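Local coordinates for protein flap endonuclease 1 (Methanocaldococcus jannaschii, PDB 1A76) that cleaves 5'-flap structures and acts as a magnesium-dependent 5'-3' exonuclease in DNA replication and repair, at residues L278-K283 with D306-I312. Numbering follows the deposited sequence.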
# COMPACT_ATOMS: atom_id res chain seq x y z
N LEU A 278 -1.88 -18.08 10.39
CA LEU A 278 -1.49 -17.27 11.53
C LEU A 278 -0.75 -18.18 12.52
O LEU A 278 -1.03 -19.37 12.59
CB LEU A 278 -2.72 -16.67 12.21
CG LEU A 278 -3.76 -16.04 11.29
CD1 LEU A 278 -4.94 -15.57 12.10
CD2 LEU A 278 -3.14 -14.86 10.53
N LYS A 279 0.17 -17.61 13.27
CA LYS A 279 0.94 -18.36 14.26
C LYS A 279 0.77 -17.69 15.62
O LYS A 279 0.44 -16.50 15.68
CB LYS A 279 2.43 -18.36 13.88
CG LYS A 279 2.70 -18.72 12.44
CD LYS A 279 4.20 -18.91 12.19
CE LYS A 279 4.51 -20.34 11.74
NZ LYS A 279 4.38 -20.55 10.26
N LEU A 280 1.01 -18.42 16.70
CA LEU A 280 0.87 -17.83 18.02
C LEU A 280 1.93 -16.74 18.22
O LEU A 280 3.07 -16.89 17.78
CB LEU A 280 0.99 -18.91 19.10
CG LEU A 280 -0.20 -19.86 19.03
CD1 LEU A 280 0.05 -21.08 19.91
CD2 LEU A 280 -1.45 -19.12 19.46
N PRO A 281 1.55 -15.63 18.87
CA PRO A 281 2.50 -14.52 19.10
C PRO A 281 3.56 -14.78 20.18
O PRO A 281 3.28 -15.42 21.20
CB PRO A 281 1.60 -13.35 19.48
CG PRO A 281 0.37 -13.99 20.06
CD PRO A 281 0.21 -15.34 19.42
N ASP A 282 4.77 -14.27 19.94
CA ASP A 282 5.87 -14.39 20.88
C ASP A 282 5.68 -13.21 21.82
O ASP A 282 6.19 -12.11 21.57
CB ASP A 282 7.22 -14.31 20.15
CG ASP A 282 8.41 -14.20 21.09
OD1 ASP A 282 8.22 -14.21 22.33
OD2 ASP A 282 9.56 -14.10 20.59
N LYS A 283 4.90 -13.43 22.89
CA LYS A 283 4.59 -12.41 23.87
C LYS A 283 5.80 -11.67 24.42
O LYS A 283 5.79 -10.45 24.52
CB LYS A 283 3.79 -13.01 25.03
CG LYS A 283 2.41 -13.55 24.64
CD LYS A 283 1.61 -13.95 25.88
CE LYS A 283 0.12 -14.09 25.55
NZ LYS A 283 -0.66 -14.69 26.68
N ASP A 306 -1.84 -10.53 25.08
CA ASP A 306 -2.62 -11.62 25.68
C ASP A 306 -3.89 -11.82 24.84
O ASP A 306 -4.32 -12.95 24.59
CB ASP A 306 -2.98 -11.29 27.13
CG ASP A 306 -1.80 -11.49 28.09
OD1 ASP A 306 -0.81 -12.15 27.69
OD2 ASP A 306 -1.85 -10.98 29.23
N LYS A 307 -4.48 -10.72 24.40
CA LYS A 307 -5.68 -10.79 23.58
C LYS A 307 -5.32 -11.34 22.20
O LYS A 307 -6.07 -12.13 21.63
CB LYS A 307 -6.32 -9.41 23.43
CG LYS A 307 -6.60 -8.70 24.75
CD LYS A 307 -7.81 -7.78 24.63
CE LYS A 307 -7.48 -6.38 25.08
NZ LYS A 307 -6.21 -5.92 24.45
N LEU A 308 -4.17 -10.92 21.66
CA LEU A 308 -3.75 -11.40 20.34
C LEU A 308 -3.53 -12.90 20.37
O LEU A 308 -3.95 -13.61 19.47
CB LEU A 308 -2.46 -10.70 19.87
CG LEU A 308 -1.79 -11.33 18.63
CD1 LEU A 308 -2.70 -11.23 17.40
CD2 LEU A 308 -0.45 -10.63 18.35
N TYR A 309 -2.87 -13.38 21.41
CA TYR A 309 -2.61 -14.81 21.56
C TYR A 309 -3.91 -15.62 21.54
O TYR A 309 -4.04 -16.62 20.82
CB TYR A 309 -1.87 -15.05 22.88
CG TYR A 309 -1.37 -16.46 23.08
CD1 TYR A 309 -2.19 -17.44 23.66
CD2 TYR A 309 -0.08 -16.83 22.69
CE1 TYR A 309 -1.74 -18.74 23.85
CE2 TYR A 309 0.39 -18.14 22.88
CZ TYR A 309 -0.44 -19.08 23.46
OH TYR A 309 0.01 -20.36 23.65
N ASN A 310 -4.88 -15.20 22.34
CA ASN A 310 -6.16 -15.91 22.43
C ASN A 310 -6.95 -15.86 21.13
O ASN A 310 -7.62 -16.82 20.78
CB ASN A 310 -6.98 -15.35 23.59
CG ASN A 310 -6.44 -15.79 24.94
OD1 ASN A 310 -5.79 -16.83 25.05
ND2 ASN A 310 -6.69 -14.99 25.98
N LEU A 311 -6.88 -14.74 20.41
CA LEU A 311 -7.59 -14.62 19.13
C LEU A 311 -7.03 -15.64 18.15
O LEU A 311 -7.77 -16.39 17.52
CB LEU A 311 -7.42 -13.21 18.55
CG LEU A 311 -8.24 -12.09 19.22
CD1 LEU A 311 -7.65 -10.74 18.87
CD2 LEU A 311 -9.69 -12.17 18.75
N ILE A 312 -5.71 -15.68 18.02
CA ILE A 312 -5.09 -16.62 17.11
C ILE A 312 -5.31 -18.04 17.61
O ILE A 312 -5.62 -18.94 16.84
CB ILE A 312 -3.59 -16.31 16.94
CG1 ILE A 312 -3.45 -14.94 16.26
CG2 ILE A 312 -2.90 -17.40 16.13
CD1 ILE A 312 -2.03 -14.43 16.07
O HOH W 1 -3.27 -14.96 26.12
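Y309, I312 and K283 bury the most area where the extended run 278-281, the turn at D282 and K283, the first residue of helix 283-292, lie against helix 298-315. The long aromatic side chain of Y309 suits the border of the contact: its ring packs against apolar groups while the polar OH lies at the outer end, 3.8 Å from L280 CD1. L280 CD2 sits over one ring face, 4.1 Å from the centroid of the Y309 ring, a CH-pi contact. P281, whose rigid ring has no backbone NH to satisfy, fits closely on the helix: P281 CG comes 3.4 Å from Y309 CA, and P281 CB reaches 3.6 Å from L308 CD2. One turn on from L308, branched I312 fills the space beside the extended chain, with I312 CG2 4.0 Å from both L278 CB and L280 CD2, and I312 CD1 4.1 Å from P281 CD. Beyond P281 the loop turns into helix 283-292, where D282 is the N-cap, its OD1 accepting from G285 N. K283 then stretches its methylenes past Y309, K283 CE lying 3.5 Å from Y309 CB, so that K283 NZ forms a salt bridge with D306 OD1 at 2.7 Å; a water also joins NZ to D306 O. K302 shares the D306 carboxylate, and L308 also packs on helix 56-70. With one charged pair ending a largely apolar interface, stability probably owes much to hydrophobic burial, while the salt bridge ties together the two C-terminal helices.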